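Long-range contacts in outer membrane usher protein PapC (Escherichia coli, PDB 3L48), which takes part in exporting and assembling pilus subunits across the bacterial outer membrane, this chain being the C-terminal domain of the usher: residues Val28-Gly33 with Pro52-Ser57; Cys66-Pro71 with Leu80-Thr85. All blocks are in the same frame, centred on the assembly; numbering follows the deposited sequence. Where two conformers were deposited one is given.

In the fold
The small Ig-like domain holds two sheets, and the two contacts illustrate how pairing within a sheet differs from joining one sheet to another. Interaction 1 is the more buried: it joins neighbouring strands 27-29 and 55-59 of the four-stranded antiparallel sheet, and polar side chains carry much of it. Interaction 2 is partly buried and links two edge strands, 64-69 of that sheet and 78-84 of the three-stranded one, through a single bridge, a disulfide, a shared water and apolar side chains. Strands 55-59 and 64-69 are sheet neighbours, and bonds from Leu56 O to Val68 N and from Glu54 O to Val70 N probably tie the two contacts together.

Interaction 1. Residues Val28-Gly33 with Pro52-Ser57; sequences VTSEKG and PGETLS
Thr29 and Ser57 face each other as an antiparallel hydrogen-bonded pair, each backbone N donating to the other's O at 2.9 Å. Their hydroxyls meet on one face of the sheet, Ser57 OG and Thr29 OG1 being 2.6 Å apart and probably hydrogen-bonded. Each hydroxyl sits between its own backbone N and carbonyl carbon (chi1 56° for Thr29, 75° for Ser57), a choice that puts the two oxygens together. Asn59 binds Thr29 OG1 through OD1 and Ser57 OG weakly through ND2, while a water bridges Ser57 OG and Ser30 O.

Beyond the bridge, Glu31 reaches over residues 54-55. Glu31 CB is 4.0 Å from Thr55 O, and Glu31 CG comes closer to that same oxygen. Next, Glu31 CD lies 3.9 Å from Glu54 CB, and at the tip Glu31 OE2 accepts Thr55 N at 3.0 Å, the donor lying 47° out of the carboxylate plane. Glu31 is poorly ordered, so this grip is probably a soft one. Glu54 slides past it in the opposite direction: Glu54 OE1 lies 3.2 Å from Ser30 CB, and Glu54 OE2 accepts the amide of Thr51. An alanine in place of Glu54 would probably leave Thr51 N without its carboxylate mate and open a gap beside Ser30 CB.

Leu56 CD1 packs on Val28 CG1 at 3.8 Å. Thr29 and Ser57 thus share one face, while Val28 and Leu56 turn inward to Leu47 of the other sheet, as in the facing sheets of the Ig-like, Greek-key sandwich that forms this usher domain.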
# COMPACT_ATOMS: atom_id res chain seq x y z
N VAL A 28 0.05 1.20 6.18
CA VAL A 28 -0.80 1.34 5.01
C VAL A 28 -2.25 1.35 5.45
O VAL A 28 -2.71 0.42 6.12
CB VAL A 28 -0.58 0.19 4.01
CG1 VAL A 28 -1.33 0.46 2.72
CG2 VAL A 28 0.90 0.02 3.74
N THR A 29 -2.98 2.40 5.09
CA THR A 29 -4.35 2.57 5.57
C THR A 29 -5.33 2.72 4.42
O THR A 29 -5.00 3.27 3.37
CB THR A 29 -4.47 3.79 6.50
OG1 THR A 29 -3.99 4.95 5.82
CG2 THR A 29 -3.65 3.58 7.77
N SER A 30 -6.55 2.24 4.64
CA SER A 30 -7.61 2.32 3.65
C SER A 30 -8.22 3.71 3.63
O SER A 30 -7.95 4.53 4.51
CB SER A 30 -8.70 1.28 3.94
OG SER A 30 -9.34 1.56 5.17
N GLU A 31 -9.05 3.98 2.62
CA GLU A 31 -9.78 5.23 2.55
C GLU A 31 -10.51 5.45 3.88
O GLU A 31 -10.54 6.56 4.41
CB GLU A 31 -10.80 5.20 1.41
CG GLU A 31 -10.22 4.89 0.05
CD GLU A 31 -11.28 4.83 -1.04
OE1 GLU A 31 -12.43 4.44 -0.72
OE2 GLU A 31 -10.97 5.16 -2.20
N LYS A 32 -11.08 4.37 4.40
CA LYS A 32 -11.86 4.42 5.63
C LYS A 32 -10.99 4.75 6.84
O LYS A 32 -11.49 5.20 7.87
CB LYS A 32 -12.57 3.08 5.85
CG LYS A 32 -13.32 2.57 4.63
N GLY A 33 -9.68 4.54 6.71
CA GLY A 33 -8.74 4.84 7.78
C GLY A 33 -8.24 3.61 8.51
O GLY A 33 -7.50 3.72 9.49
N PRO A 52 -10.75 -3.91 -3.80
CA PRO A 52 -10.31 -3.59 -5.16
C PRO A 52 -10.84 -2.23 -5.61
O PRO A 52 -12.04 -1.98 -5.50
CB PRO A 52 -10.92 -4.70 -6.01
CG PRO A 52 -11.09 -5.85 -5.05
CD PRO A 52 -11.43 -5.22 -3.73
N GLY A 53 -9.96 -1.36 -6.09
CA GLY A 53 -10.37 -0.07 -6.60
C GLY A 53 -10.21 1.08 -5.62
O GLY A 53 -10.31 2.25 -6.01
N GLU A 54 -9.96 0.78 -4.35
CA GLU A 54 -9.84 1.82 -3.34
C GLU A 54 -8.48 2.51 -3.38
O GLU A 54 -7.54 2.03 -4.01
CB GLU A 54 -10.11 1.27 -1.94
CG GLU A 54 -8.98 0.45 -1.35
CD GLU A 54 -9.20 0.11 0.11
OE1 GLU A 54 -9.69 0.99 0.86
OE2 GLU A 54 -8.89 -1.02 0.52
N THR A 55 -8.39 3.65 -2.70
CA THR A 55 -7.14 4.39 -2.58
C THR A 55 -6.56 4.20 -1.19
O THR A 55 -7.20 4.50 -0.18
CB THR A 55 -7.34 5.89 -2.83
OG1 THR A 55 -7.84 6.09 -4.16
CG2 THR A 55 -6.03 6.65 -2.66
N LEU A 56 -5.33 3.68 -1.13
CA LEU A 56 -4.66 3.50 0.15
C LEU A 56 -3.64 4.60 0.35
O LEU A 56 -3.08 5.13 -0.60
CB LEU A 56 -3.96 2.14 0.19
CG LEU A 56 -4.82 0.90 -0.09
CD1 LEU A 56 -4.00 -0.37 0.15
CD2 LEU A 56 -6.08 0.89 0.76
N SER A 57 -3.42 4.97 1.61
CA SER A 57 -2.37 5.92 1.93
C SER A 57 -1.26 5.22 2.71
O SER A 57 -1.52 4.36 3.55
CB SER A 57 -2.93 7.11 2.73
OG SER A 57 -3.19 6.74 4.07
O HOH W 1 -6.16 7.14 4.63

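Interaction 2. Residues Cys66-Pro71 with Leu80-Thr85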
# COMPACT_ATOMS: atom_id res chain seq x y z
N CYS A 66 2.43 9.19 0.68
CA CYS A 66 1.99 8.93 -0.68
C CYS A 66 0.76 8.03 -0.71
O CYS A 66 0.40 7.43 0.30
CB CYS A 66 3.12 8.32 -1.51
SG CYS A 66 4.13 7.11 -0.63
N GLN A 67 0.12 7.95 -1.87
CA GLN A 67 -1.08 7.14 -2.02
C GLN A 67 -0.97 6.21 -3.22
O GLN A 67 -0.27 6.50 -4.19
CB GLN A 67 -2.31 8.03 -2.14
CG GLN A 67 -2.63 8.78 -0.85
CD GLN A 67 -3.92 9.57 -0.92
OE1 GLN A 67 -4.65 9.67 0.06
NE2 GLN A 67 -4.22 10.12 -2.09
N VAL A 68 -1.67 5.08 -3.13
CA VAL A 68 -1.70 4.09 -4.20
C VAL A 68 -3.15 3.81 -4.59
O VAL A 68 -4.05 3.91 -3.77
CB VAL A 68 -1.04 2.76 -3.77
CG1 VAL A 68 0.39 3.01 -3.29
CG2 VAL A 68 -1.85 2.09 -2.69
N ASN A 69 -3.35 3.46 -5.85
CA ASN A 69 -4.66 3.05 -6.33
C ASN A 69 -4.70 1.55 -6.55
O ASN A 69 -4.04 1.03 -7.46
CB ASN A 69 -5.01 3.79 -7.62
CG ASN A 69 -5.00 5.29 -7.46
OD1 ASN A 69 -4.39 6.01 -8.26
ND2 ASN A 69 -5.66 5.79 -6.42
N VAL A 70 -5.44 0.84 -5.71
CA VAL A 70 -5.57 -0.60 -5.85
C VAL A 70 -6.38 -0.91 -7.10
O VAL A 70 -7.53 -0.50 -7.20
CB VAL A 70 -6.25 -1.23 -4.63
CG1 VAL A 70 -6.37 -2.74 -4.81
CG2 VAL A 70 -5.47 -0.90 -3.36
N PRO A 71 -5.78 -1.64 -8.05
CA PRO A 71 -6.48 -1.99 -9.29
C PRO A 71 -7.83 -2.64 -9.01
O PRO A 71 -7.98 -3.37 -8.02
CB PRO A 71 -5.53 -2.99 -9.95
CG PRO A 71 -4.18 -2.62 -9.43
CD PRO A 71 -4.41 -2.18 -8.02
N LEU A 80 1.29 -7.70 -6.49
CA LEU A 80 1.27 -6.64 -7.49
C LEU A 80 2.05 -5.40 -7.08
O LEU A 80 2.17 -5.08 -5.89
CB LEU A 80 -0.17 -6.27 -7.87
CG LEU A 80 -0.95 -5.36 -6.92
CD1 LEU A 80 -2.35 -5.12 -7.47
CD2 LEU A 80 -1.01 -5.93 -5.52
N LEU A 81 2.60 -4.72 -8.08
CA LEU A 81 3.27 -3.45 -7.90
C LEU A 81 2.24 -2.38 -7.59
O LEU A 81 1.24 -2.25 -8.31
CB LEU A 81 4.03 -3.07 -9.17
CG LEU A 81 4.76 -1.72 -9.20
CD1 LEU A 81 6.00 -1.77 -8.32
CD2 LEU A 81 5.13 -1.33 -10.63
N LEU A 82 2.46 -1.61 -6.53
CA LEU A 82 1.63 -0.45 -6.25
C LEU A 82 2.48 0.82 -6.26
O LEU A 82 3.13 1.15 -5.27
CB LEU A 82 0.91 -0.60 -4.91
CG LEU A 82 -0.09 -1.76 -4.79
CD1 LEU A 82 -0.80 -1.72 -3.45
CD2 LEU A 82 -1.11 -1.71 -5.92
N PRO A 83 2.50 1.53 -7.40
CA PRO A 83 3.23 2.79 -7.48
C PRO A 83 2.68 3.78 -6.46
O PRO A 83 1.49 4.12 -6.51
CB PRO A 83 2.94 3.28 -8.90
CG PRO A 83 2.64 2.04 -9.67
CD PRO A 83 1.92 1.14 -8.70
N CYS A 84 3.52 4.25 -5.55
CA CYS A 84 3.08 5.18 -4.52
C CYS A 84 3.40 6.63 -4.90
O CYS A 84 4.56 7.03 -4.95
CB CYS A 84 3.71 4.84 -3.17
SG CYS A 84 2.81 5.51 -1.75
N THR A 85 2.35 7.40 -5.17
CA THR A 85 2.50 8.77 -5.62
C THR A 85 2.09 9.76 -4.54
O THR A 85 0.99 9.67 -3.99
CB THR A 85 1.68 9.03 -6.90
OG1 THR A 85 0.29 8.79 -6.64
CG2 THR A 85 2.14 8.10 -8.02
O HOH W 2 -0.93 2.84 -7.15
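Gln67 N gives its hydrogen to Thr85 O at 2.9 Å in a nearly straight bond (169° at the hydrogen), although the donor stands above the carbonyl plane. The return bond, Thr85 N to Gln67 O, has the same length, and the two make a single antiparallel hydrogen-bonded pair. Further along, the backbones part and a water spans the opening, accepting from Asn69 N at 2.8 Å and donating to Pro83 O.

Next to the bridge, Cys66 and Cys84 form a disulfide. Each cysteine was deposited in two conformers, so the fine geometry at the sulfurs is doubtful. The placing of the crosslink is clear: strand 64-69 edges the four-stranded sheet and strand 78-84 the three-stranded one, so the disulfide staples together the two sheets of the Ig-like sandwich along one side.

Val68 packs between Leu82 and Cys84. Val68 CG1 lies 3.8 Å from Cys84 CB and 4.0 Å from Leu82 CB. The other methyl, Val68 CG2, meets Leu82 CD1 at 4.0 Å, the two side chains crossing at about a right angle. Leu82 also touches Ala12 and Leu14 of strand 10-16, and Val68 touches Leu56. Where the segments end, Pro71 and Leu80 reach toward each other tip to tip, ring carbon Pro71 CD lying 3.6 Å from Leu80 CD1, while Leu82 CD2 touches Pro71 CD at 3.9 Å.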